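Local coordinates for beta-xylosidase (PDB 4MLG), which hydrolyses beta-xylosidic linkages, probably releasing xylose from the non-reducing ends of xylo-oligosaccharides, and is built as a family 43 beta-propeller, at residues Lys304-Lys309 with Gln317-Thr322; His275-Phe280 with Trp284-His289; Asn105-Ile110 with Gln160-Asn165. One frame throughout, in Å; residues are numbered along the deposited sequence.

Interaction 1 of 3, residues Lys304-Lys309 with Gln317-Thr322; sequences KVAELK and QPIKGT
I319 of the C-terminal tail packs against A306 and L308, where the tail turns back along strand 302-308 of the propeller blade that joins the two ends of the chain: strand 5-6, at one edge of that sheet, pairs with 302-308. The two segments run in roughly opposite directions, yet they diverge too far for a strand pairing. The apolar part rests on I319. With its CG1 beside the backbone N (chi1 -60°) and the chain extended beyond, CD1 reaches the other segment, coming up against E307 O at 3.5 Å and lying 4.4 Å from L308 CD1. I319 also bonds through its backbone to I264 and packs on L265, so the tail is wedged between this blade and strand 258-265. Direct backbone bonding is confined to the turn, where Q317 N donates to K309 O over 3.0 Å, nearly along the C=O axis. There the Q317 side chain crosses that of K309, with OE1 3.5 Å from K309 CB, while NE2 bonds N311 OD1. With alanine in place of Q317, N311 OD1 would probably lose its amide donor and the aliphatic base of K309 be uncovered. At the far end the polar groups share a partner: K304 NZ forms a salt bridge with D290 and a hydrogen bond to Y6 OH, and T322 OG1 bonds D290 OD2, leaving K304 NZ and T322 OG1 3.6 Å apart.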
loop_
_atom_site.group_PDB
_atom_site.type_symbol
_atom_site.label_atom_id
_atom_site.label_comp_id
_atom_site.label_asym_id
_atom_site.label_seq_id
_atom_site.Cartn_x
_atom_site.Cartn_y
_atom_site.Cartn_z
ATOM N N LYS A 304 -30.646 -10.748 7.536
ATOM C CA LYS A 304 -31.680 -11.708 7.889
ATOM C C LYS A 304 -31.058 -13.042 8.291
ATOM O O LYS A 304 -29.905 -13.322 7.964
ATOM C CB LYS A 304 -32.641 -11.897 6.715
ATOM C CG LYS A 304 -31.961 -12.324 5.424
ATOM C CD LYS A 304 -32.920 -12.278 4.248
ATOM C CE LYS A 304 -34.132 -13.162 4.486
ATOM N NZ LYS A 304 -35.085 -13.129 3.342
ATOM N N VAL A 305 -31.822 -13.861 9.003
ATOM C CA VAL A 305 -31.309 -15.137 9.484
ATOM C C VAL A 305 -32.230 -16.300 9.121
ATOM O O VAL A 305 -33.448 -16.222 9.289
ATOM C CB VAL A 305 -31.054 -15.105 11.011
ATOM C CG1 VAL A 305 -32.283 -14.598 11.755
ATOM C CG2 VAL A 305 -30.632 -16.475 11.519
ATOM N N ALA A 306 -31.635 -17.371 8.603
ATOM C CA ALA A 306 -32.371 -18.585 8.282
ATOM C C ALA A 306 -31.688 -19.784 8.927
ATOM O O ALA A 306 -30.459 -19.842 9.000
ATOM C CB ALA A 306 -32.458 -18.772 6.779
ATOM N N GLU A 307 -32.486 -20.736 9.398
ATOM C CA GLU A 307 -31.946 -21.925 10.044
ATOM C C GLU A 307 -31.221 -22.819 9.045
ATOM O O GLU A 307 -31.739 -23.115 7.968
ATOM C CB GLU A 307 -33.056 -22.707 10.749
ATOM C CG GLU A 307 -32.563 -23.940 11.490
ATOM C CD GLU A 307 -33.646 -24.598 12.319
ATOM O OE1 GLU A 307 -34.806 -24.138 12.258
ATOM O OE2 GLU A 307 -33.339 -25.575 13.034
ATOM N N LEU A 308 -30.014 -23.243 9.410
ATOM C CA LEU A 308 -29.212 -24.109 8.555
ATOM C C LEU A 308 -29.208 -25.536 9.096
ATOM O O LEU A 308 -29.028 -25.754 10.294
ATOM C CB LEU A 308 -27.782 -23.577 8.452
ATOM C CG LEU A 308 -26.867 -24.259 7.436
ATOM C CD1 LEU A 308 -26.246 -23.225 6.512
ATOM C CD2 LEU A 308 -25.787 -25.068 8.133
ATOM N N LYS A 309 -29.411 -26.505 8.210
ATOM C CA LYS A 309 -29.485 -27.903 8.618
ATOM C C LYS A 309 -28.540 -28.782 7.806
ATOM O O LYS A 309 -28.316 -28.540 6.619
ATOM C CB LYS A 309 -30.920 -28.420 8.505
ATOM C CG LYS A 309 -31.897 -27.737 9.448
ATOM C CD LYS A 309 -33.306 -28.275 9.269
ATOM C CE LYS A 309 -34.276 -27.609 10.232
ATOM N NZ LYS A 309 -35.670 -28.091 10.033
ATOM N N GLN A 317 -28.023 -28.820 3.690
ATOM C CA GLN A 317 -29.284 -28.673 2.971
ATOM C C GLN A 317 -29.389 -27.271 2.376
ATOM O O GLN A 317 -29.345 -26.281 3.106
ATOM C CB GLN A 317 -30.477 -28.953 3.890
ATOM C CG GLN A 317 -30.575 -30.395 4.366
ATOM C CD GLN A 317 -31.776 -30.637 5.262
ATOM O OE1 GLN A 317 -32.461 -29.699 5.672
ATOM N NE2 GLN A 317 -32.037 -31.902 5.569
ATOM N N PRO A 318 -29.524 -27.188 1.044
ATOM C CA PRO A 318 -29.575 -25.904 0.335
ATOM C C PRO A 318 -30.730 -25.025 0.809
ATOM O O PRO A 318 -31.827 -25.526 1.045
ATOM C CB PRO A 318 -29.777 -26.318 -1.128
ATOM C CG PRO A 318 -30.323 -27.702 -1.069
ATOM C CD PRO A 318 -29.688 -28.329 0.129
ATOM N N ILE A 319 -30.470 -23.729 0.956
ATOM C CA ILE A 319 -31.494 -22.783 1.389
ATOM C C ILE A 319 -31.915 -21.881 0.231
ATOM O O ILE A 319 -31.075 -21.371 -0.511
ATOM C CB ILE A 319 -31.007 -21.925 2.575
ATOM C CG1 ILE A 319 -30.662 -22.816 3.771
ATOM C CG2 ILE A 319 -32.059 -20.904 2.968
ATOM C CD1 ILE A 319 -30.206 -22.048 4.989
ATOM N N LYS A 320 -33.222 -21.694 0.077
ATOM C CA LYS A 320 -33.758 -20.900 -1.020
ATOM C C LYS A 320 -33.554 -19.402 -0.794
ATOM O O LYS A 320 -33.961 -18.856 0.232
ATOM C CB LYS A 320 -35.245 -21.207 -1.214
ATOM C CG LYS A 320 -35.841 -20.665 -2.507
ATOM C CD LYS A 320 -35.237 -21.347 -3.728
ATOM C CE LYS A 320 -36.053 -21.069 -4.986
ATOM N NZ LYS A 320 -36.151 -19.615 -5.295
ATOM N N GLY A 321 -32.910 -18.748 -1.755
ATOM C CA GLY A 321 -32.789 -17.303 -1.738
ATOM C C GLY A 321 -34.109 -16.688 -2.155
ATOM O O GLY A 321 -34.947 -17.363 -2.752
ATOM N N THR A 322 -34.298 -15.410 -1.841
ATOM C CA THR A 322 -35.568 -14.741 -2.110
ATOM C C THR A 322 -35.901 -14.718 -3.601
ATOM O O THR A 322 -37.034 -14.994 -3.995
ATOM C CB THR A 322 -35.580 -13.301 -1.568
ATOM O OG1 THR A 322 -35.097 -13.291 -0.218
ATOM C CG2 THR A 322 -36.990 -12.733 -1.600
#

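Interaction 2 of 3, residues His275-Phe280 with Trp284-His289; sequences HSIVEF and WYLFHH
W284 lays one face of its indole over E279, whose CB sits 3.6 Å from the centroid of the six-membered ring and 11° off its normal, a CH-pi contact. E279 has CG anti to its own N (chi1 -179°) and an extended chain, which carries the carboxylate over the same face toward NE1, the two planes 14° apart. W284 CE3 meets I277 CG2 at 3.6 Å, and beyond the hairpin the indole also meets the rings of H228, Y230 and Y310. Y285 comes next, its side chain on the other face of the sheet. Its N donates to V278 O over 3.1 Å, whereas the return bond from V278 N to Y285 O is weak. F280 O lies in the plane of the Y285 ring, off the CE2 edge, and a water that donates to F280 O also bonds Y285 OH. These strands, 276-280 and 283-290, form an antiparallel beta hairpin on one side of a four-stranded propeller blade, 276-280 being its edge strand and 283-290 lying next to 302-308. L286, in a non-hydrogen-bonded pair with I277, places CD1 3.7 Å from I277 CG1 and also touches H275 CB. F287 pairs with S276 through two bonds, of which S276 N to F287 O is in the carbonyl plane but bent. The F287 ring, edge-on to S276 O, receives V278 CG1 at CE2, 3.6 Å away, and packs on L25 and I27 of strand 24-32. H288 turns back on its own strand, with ND1 donating to L286 O in the plane of the imidazole, and H289 then packs on H274, a ligand of the calcium ion.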
loop_
_atom_site.group_PDB
_atom_site.type_symbol
_atom_site.label_atom_id
_atom_site.label_comp_id
_atom_site.label_asym_id
_atom_site.label_seq_id
_atom_site.Cartn_x
_atom_site.Cartn_y
_atom_site.Cartn_z
ATOM N N HIS A 275 -22.601 -13.733 3.977
ATOM C CA HIS A 275 -23.092 -14.614 5.030
ATOM C C HIS A 275 -22.115 -14.856 6.176
ATOM O O HIS A 275 -20.991 -14.354 6.181
ATOM C CB HIS A 275 -23.432 -15.970 4.430
ATOM C CG HIS A 275 -22.221 -16.782 4.099
ATOM N ND1 HIS A 275 -21.324 -16.408 3.122
ATOM C CD2 HIS A 275 -21.741 -17.928 4.634
ATOM C CE1 HIS A 275 -20.350 -17.297 3.059
ATOM N NE2 HIS A 275 -20.578 -18.230 3.967
ATOM N N SER A 276 -22.574 -15.655 7.135
ATOM C CA SER A 276 -21.753 -16.160 8.230
ATOM C C SER A 276 -22.506 -17.297 8.915
ATOM O O SER A 276 -23.687 -17.161 9.236
ATOM C CB SER A 276 -21.436 -15.056 9.239
ATOM O OG SER A 276 -22.612 -14.595 9.880
ATOM N N ILE A 277 -21.822 -18.416 9.132
ATOM C CA ILE A 277 -22.445 -19.594 9.727
ATOM C C ILE A 277 -21.972 -19.813 11.164
ATOM O O ILE A 277 -20.772 -19.801 11.439
ATOM C CB ILE A 277 -22.157 -20.856 8.894
ATOM C CG1 ILE A 277 -22.540 -20.622 7.431
ATOM C CG2 ILE A 277 -22.898 -22.053 9.464
ATOM C CD1 ILE A 277 -22.285 -21.806 6.533
ATOM N N VAL A 278 -22.921 -20.017 12.073
ATOM C CA VAL A 278 -22.604 -20.171 13.488
ATOM C C VAL A 278 -23.664 -21.017 14.192
ATOM O O VAL A 278 -24.837 -20.994 13.818
ATOM C CB VAL A 278 -22.472 -18.790 14.180
ATOM C CG1 VAL A 278 -23.808 -18.061 14.180
ATOM C CG2 VAL A 278 -21.932 -18.934 15.594
ATOM N N GLU A 279 -23.244 -21.780 15.196
ATOM C CA GLU A 279 -24.167 -22.584 15.989
ATOM C C GLU A 279 -24.580 -21.830 17.247
ATOM O O GLU A 279 -23.732 -21.308 17.972
ATOM C CB GLU A 279 -23.522 -23.919 16.371
ATOM C CG GLU A 279 -24.422 -24.838 17.187
ATOM C CD GLU A 279 -23.721 -26.115 17.616
ATOM O OE1 GLU A 279 -22.474 -26.116 17.679
ATOM O OE2 GLU A 279 -24.416 -27.117 17.891
ATOM N N PHE A 280 -25.883 -21.770 17.502
ATOM C CA PHE A 280 -26.393 -21.105 18.694
ATOM C C PHE A 280 -27.554 -21.888 19.301
ATOM O O PHE A 280 -28.576 -22.108 18.650
ATOM C CB PHE A 280 -26.819 -19.669 18.372
ATOM C CG PHE A 280 -27.102 -18.831 19.588
ATOM C CD1 PHE A 280 -26.065 -18.265 20.313
ATOM C CD2 PHE A 280 -28.404 -18.603 20.003
ATOM C CE1 PHE A 280 -26.321 -17.491 21.432
ATOM C CE2 PHE A 280 -28.667 -17.829 21.120
ATOM C CZ PHE A 280 -27.624 -17.272 21.836
ATOM N N TRP A 284 -28.023 -24.500 14.030
ATOM C CA TRP A 284 -27.168 -23.716 13.149
ATOM C C TRP A 284 -27.984 -22.677 12.387
ATOM O O TRP A 284 -29.138 -22.922 12.029
ATOM C CB TRP A 284 -26.423 -24.630 12.174
ATOM C CG TRP A 284 -25.367 -25.470 12.828
ATOM C CD1 TRP A 284 -25.550 -26.648 13.493
ATOM C CD2 TRP A 284 -23.961 -25.197 12.876
ATOM N NE1 TRP A 284 -24.347 -27.123 13.954
ATOM C CE2 TRP A 284 -23.355 -26.251 13.589
ATOM C CE3 TRP A 284 -23.156 -24.163 12.388
ATOM C CZ2 TRP A 284 -21.981 -26.301 13.824
ATOM C CZ3 TRP A 284 -21.793 -24.214 12.622
ATOM C CH2 TRP A 284 -21.219 -25.275 13.333
ATOM N N TYR A 285 -27.382 -21.517 12.144
ATOM C CA TYR A 285 -28.066 -20.430 11.453
ATOM C C TYR A 285 -27.213 -19.848 10.329
ATOM O O TYR A 285 -25.989 -19.773 10.441
ATOM C CB TYR A 285 -28.451 -19.326 12.442
ATOM C CG TYR A 285 -29.403 -19.783 13.523
ATOM C CD1 TYR A 285 -30.778 -19.732 13.331
ATOM C CD2 TYR A 285 -28.929 -20.271 14.734
ATOM C CE1 TYR A 285 -31.653 -20.152 14.316
ATOM C CE2 TYR A 285 -29.795 -20.694 15.724
ATOM C CZ TYR A 285 -31.158 -20.632 15.509
ATOM O OH TYR A 285 -32.027 -21.050 16.491
ATOM N N LEU A 286 -27.868 -19.441 9.246
ATOM C CA LEU A 286 -27.181 -18.785 8.141
ATOM C C LEU A 286 -27.572 -17.313 8.082
ATOM O O LEU A 286 -28.554 -16.950 7.434
ATOM C CB LEU A 286 -27.514 -19.466 6.811
ATOM C CG LEU A 286 -26.869 -18.864 5.558
ATOM C CD1 LEU A 286 -25.364 -19.084 5.570
ATOM C CD2 LEU A 286 -27.493 -19.428 4.290
ATOM N N PHE A 287 -26.812 -16.470 8.773
ATOM C CA PHE A 287 -27.037 -15.032 8.718
ATOM C C PHE A 287 -26.624 -14.516 7.347
ATOM O O PHE A 287 -25.546 -14.843 6.861
ATOM C CB PHE A 287 -26.241 -14.315 9.809
ATOM C CG PHE A 287 -26.699 -14.631 11.205
ATOM C CD1 PHE A 287 -27.592 -13.799 11.859
ATOM C CD2 PHE A 287 -26.233 -15.756 11.864
ATOM C CE1 PHE A 287 -28.014 -14.085 13.142
ATOM C CE2 PHE A 287 -26.652 -16.046 13.148
ATOM C CZ PHE A 287 -27.544 -15.210 13.785
ATOM N N HIS A 288 -27.486 -13.720 6.724
ATOM C CA HIS A 288 -27.203 -13.161 5.405
ATOM C C HIS A 288 -28.022 -11.896 5.171
ATOM O O HIS A 288 -28.505 -11.288 6.124
ATOM C CB HIS A 288 -27.473 -14.196 4.307
ATOM C CG HIS A 288 -28.867 -14.744 4.316
ATOM N ND1 HIS A 288 -29.331 -15.584 5.304
ATOM C CD2 HIS A 288 -29.893 -14.582 3.447
ATOM C CE1 HIS A 288 -30.585 -15.910 5.050
ATOM N NE2 HIS A 288 -30.950 -15.316 3.928
ATOM N N HIS A 289 -28.175 -11.498 3.910
ATOM C CA HIS A 289 -28.965 -10.311 3.589
ATOM C C HIS A 289 -29.596 -10.349 2.199
ATOM O O HIS A 289 -29.152 -11.089 1.322
ATOM C CB HIS A 289 -28.123 -9.036 3.742
ATOM C CG HIS A 289 -26.968 -8.945 2.792
ATOM N ND1 HIS A 289 -25.676 -8.717 3.215
ATOM C CD2 HIS A 289 -26.908 -9.037 1.441
ATOM C CE1 HIS A 289 -24.871 -8.678 2.168
ATOM N NE2 HIS A 289 -25.593 -8.873 1.080
HETATM O O HOH W 1 -31.063 -20.579 19.138
#

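Interaction 3 of 3, residues Asn105-Ile110 with Gln160-Asn165; sequences NDIFRI and QRYRNN
I107 and Y162 make the direct contact: CG2 of I107 meets the phenol oxygen of Y162 at 3.2 Å, the two side chains crossing at a slant. Around this point two waters do the polar work. One donates to D106 O and accepts from R161 NH1 (3.0 Å between the water O and NH1), lying at the edge of the guanidinium and in its plane. R161 is extended from CG to NE, which brings its head to the water while NH1 itself stays 4.1 Å from D106 O. The other water donates to F108 O and accepts from Y162 OH, so the phenol is tied to the start of strand 108-115. In the next shell Q158 takes hold of the same backbone, its NE2 bonding D106 O and its OE1 receiving F108 N. I107 CG2 also lies over one face of the R109 guanidinium, 4.0 Å above its plane and offset toward the rim. Further out is the dimer interface: E169 of the second subunit forms a salt bridge with R161 NE, and D103 of the second subunit another with R109. The contact thus joins the loop before strand 108-115 to the base of the small hairpin 162-163/166-167, where two subunits meet. Since both polar links run through water and R161 has that carboxylate as its salt-bridge partner, its charge is probably balanced across the interface and not by residues 105-110.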
loop_
_atom_site.group_PDB
_atom_site.type_symbol
_atom_site.label_atom_id
_atom_site.label_comp_id
_atom_site.label_asym_id
_atom_site.label_seq_id
_atom_site.Cartn_x
_atom_site.Cartn_y
_atom_site.Cartn_z
ATOM N N ASN A 105 -4.247 5.956 -0.449
ATOM C CA ASN A 105 -3.858 5.737 -1.834
ATOM C C ASN A 105 -4.900 4.896 -2.568
ATOM O O ASN A 105 -4.625 4.343 -3.635
ATOM C CB ASN A 105 -2.491 5.055 -1.904
ATOM C CG ASN A 105 -1.388 5.889 -1.281
ATOM O OD1 ASN A 105 -0.774 5.488 -0.292
ATOM N ND2 ASN A 105 -1.129 7.053 -1.864
ATOM N N ASP A 106 -6.092 4.808 -1.982
ATOM C CA ASP A 106 -7.185 3.989 -2.511
ATOM C C ASP A 106 -6.803 2.522 -2.716
ATOM O O ASP A 106 -7.323 1.856 -3.611
ATOM C CB ASP A 106 -7.760 4.582 -3.804
ATOM C CG ASP A 106 -8.941 5.504 -3.553
ATOM O OD1 ASP A 106 -9.520 5.448 -2.447
ATOM O OD2 ASP A 106 -9.301 6.276 -4.467
ATOM N N ILE A 107 -5.893 2.025 -1.886
ATOM C CA ILE A 107 -5.523 0.616 -1.915
ATOM C C ILE A 107 -6.111 -0.086 -0.697
ATOM O O ILE A 107 -5.898 0.349 0.437
ATOM C CB ILE A 107 -3.995 0.432 -1.924
ATOM C CG1 ILE A 107 -3.374 1.189 -3.099
ATOM C CG2 ILE A 107 -3.634 -1.043 -1.991
ATOM C CD1 ILE A 107 -1.866 1.061 -3.186
ATOM N N PHE A 108 -6.855 -1.165 -0.927
ATOM C CA PHE A 108 -7.507 -1.871 0.171
ATOM C C PHE A 108 -6.502 -2.506 1.123
ATOM O O PHE A 108 -5.664 -3.312 0.720
ATOM C CB PHE A 108 -8.502 -2.916 -0.344
ATOM C CG PHE A 108 -9.940 -2.490 -0.225
ATOM C CD1 PHE A 108 -10.517 -2.293 1.022
ATOM C CD2 PHE A 108 -10.716 -2.284 -1.355
ATOM C CE1 PHE A 108 -11.838 -1.895 1.138
ATOM C CE2 PHE A 108 -12.038 -1.889 -1.245
ATOM C CZ PHE A 108 -12.598 -1.693 0.003
ATOM N N ARG A 109 -6.589 -2.116 2.390
ATOM C CA ARG A 109 -5.755 -2.681 3.439
ATOM C C ARG A 109 -6.665 -3.216 4.532
ATOM O O ARG A 109 -7.881 -3.015 4.490
ATOM C CB ARG A 109 -4.816 -1.620 4.017
ATOM C CG ARG A 109 -3.887 -0.966 3.004
ATOM C CD ARG A 109 -2.909 -1.966 2.410
ATOM N NE ARG A 109 -1.830 -1.308 1.679
ATOM C CZ ARG A 109 -0.831 -1.950 1.082
ATOM N NH1 ARG A 109 -0.772 -3.274 1.123
ATOM N NH2 ARG A 109 0.110 -1.269 0.440
ATOM N N ILE A 110 -6.079 -3.900 5.509
ATOM C CA ILE A 110 -6.847 -4.435 6.625
ATOM C C ILE A 110 -6.298 -3.922 7.950
ATOM O O ILE A 110 -5.116 -4.092 8.249
ATOM C CB ILE A 110 -6.850 -5.974 6.620
ATOM C CG1 ILE A 110 -7.536 -6.497 5.356
ATOM C CG2 ILE A 110 -7.545 -6.515 7.864
ATOM C CD1 ILE A 110 -7.558 -8.008 5.244
ATOM N N GLN A 160 -7.222 -9.209 -7.800
ATOM C CA GLN A 160 -6.573 -9.500 -9.074
ATOM C C GLN A 160 -5.337 -8.637 -9.312
ATOM O O GLN A 160 -4.549 -8.909 -10.218
ATOM C CB GLN A 160 -7.556 -9.359 -10.243
ATOM C CG GLN A 160 -8.133 -7.964 -10.434
ATOM C CD GLN A 160 -9.247 -7.649 -9.457
ATOM O OE1 GLN A 160 -9.691 -8.516 -8.704
ATOM N NE2 GLN A 160 -9.705 -6.403 -9.462
ATOM N N ARG A 161 -5.167 -7.600 -8.497
ATOM C CA ARG A 161 -4.000 -6.735 -8.610
ATOM C C ARG A 161 -2.747 -7.413 -8.060
ATOM O O ARG A 161 -1.632 -6.934 -8.269
ATOM C CB ARG A 161 -4.232 -5.417 -7.868
ATOM C CG ARG A 161 -5.332 -4.542 -8.448
ATOM C CD ARG A 161 -5.474 -3.258 -7.644
ATOM N NE ARG A 161 -6.449 -2.339 -8.220
ATOM C CZ ARG A 161 -6.741 -1.147 -7.705
ATOM N NH1 ARG A 161 -6.131 -0.734 -6.602
ATOM N NH2 ARG A 161 -7.640 -0.370 -8.292
ATOM N N TYR A 162 -2.934 -8.530 -7.365
ATOM C CA TYR A 162 -1.830 -9.190 -6.675
ATOM C C TYR A 162 -1.586 -10.617 -7.163
ATOM O O TYR A 162 -2.525 -11.365 -7.435
ATOM C CB TYR A 162 -2.080 -9.201 -5.162
ATOM C CG TYR A 162 -2.339 -7.835 -4.565
ATOM C CD1 TYR A 162 -1.304 -7.082 -4.024
ATOM C CD2 TYR A 162 -3.620 -7.300 -4.540
ATOM C CE1 TYR A 162 -1.539 -5.834 -3.478
ATOM C CE2 TYR A 162 -3.864 -6.054 -3.996
ATOM C CZ TYR A 162 -2.821 -5.325 -3.467
ATOM O OH TYR A 162 -3.065 -4.085 -2.925
ATOM N N ARG A 163 -0.311 -10.977 -7.275
ATOM C CA ARG A 163 0.093 -12.360 -7.484
ATOM C C ARG A 163 1.123 -12.718 -6.423
ATOM O O ARG A 163 2.172 -12.078 -6.330
ATOM C CB ARG A 163 0.675 -12.570 -8.883
ATOM C CG ARG A 163 -0.361 -12.629 -9.997
ATOM C CD ARG A 163 -1.457 -13.640 -9.684
ATOM N NE ARG A 163 -2.367 -13.840 -10.810
ATOM C CZ ARG A 163 -3.395 -13.046 -11.094
ATOM N NH1 ARG A 163 -3.648 -11.986 -10.339
ATOM N NH2 ARG A 163 -4.169 -13.310 -12.138
ATOM N N ASN A 164 0.810 -13.736 -5.627
ATOM C CA ASN A 164 1.654 -14.150 -4.510
ATOM C C ASN A 164 1.948 -12.998 -3.554
ATOM O O ASN A 164 3.106 -12.725 -3.231
ATOM C CB ASN A 164 2.953 -14.788 -5.012
ATOM C CG ASN A 164 2.702 -15.991 -5.900
ATOM O OD1 ASN A 164 3.215 -16.071 -7.017
ATOM N ND2 ASN A 164 1.904 -16.933 -5.410
ATOM N N ASN A 165 0.884 -12.319 -3.130
ATOM C CA ASN A 165 0.957 -11.191 -2.199
ATOM C C ASN A 165 1.675 -9.952 -2.743
ATOM O O ASN A 165 1.777 -8.936 -2.053
ATOM C CB ASN A 165 1.570 -11.621 -0.860
ATOM C CG ASN A 165 0.892 -12.842 -0.270
ATOM O OD1 ASN A 165 -0.330 -12.986 -0.340
ATOM N ND2 ASN A 165 1.685 -13.734 0.313
HETATM O O HOH W 2 -7.078 2.106 -6.123
HETATM O O HOH W 3 -5.316 -3.948 -1.928
#

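How the interactions relate
Interactions 1 and 2 belong to one sheet, with centres 9 Å apart: strand 302-308 lies beside strand 283-290, and the probable bonds K304 N to H288 O and A306 O to L286 N, both 2.6 Å, stitch them together. Across that seam V305 packs on Y285. Interaction 2 lies close to the calcium ion held by D85 and H274, the side chain of S276 being about 6 Å from the metal. Interaction 3 stands apart, its centre about 28 Å from that of interaction 2 and about 33 Å from that of interaction 1, across the centre of the chain. It faces the second subunit, which touches neither of the other contacts.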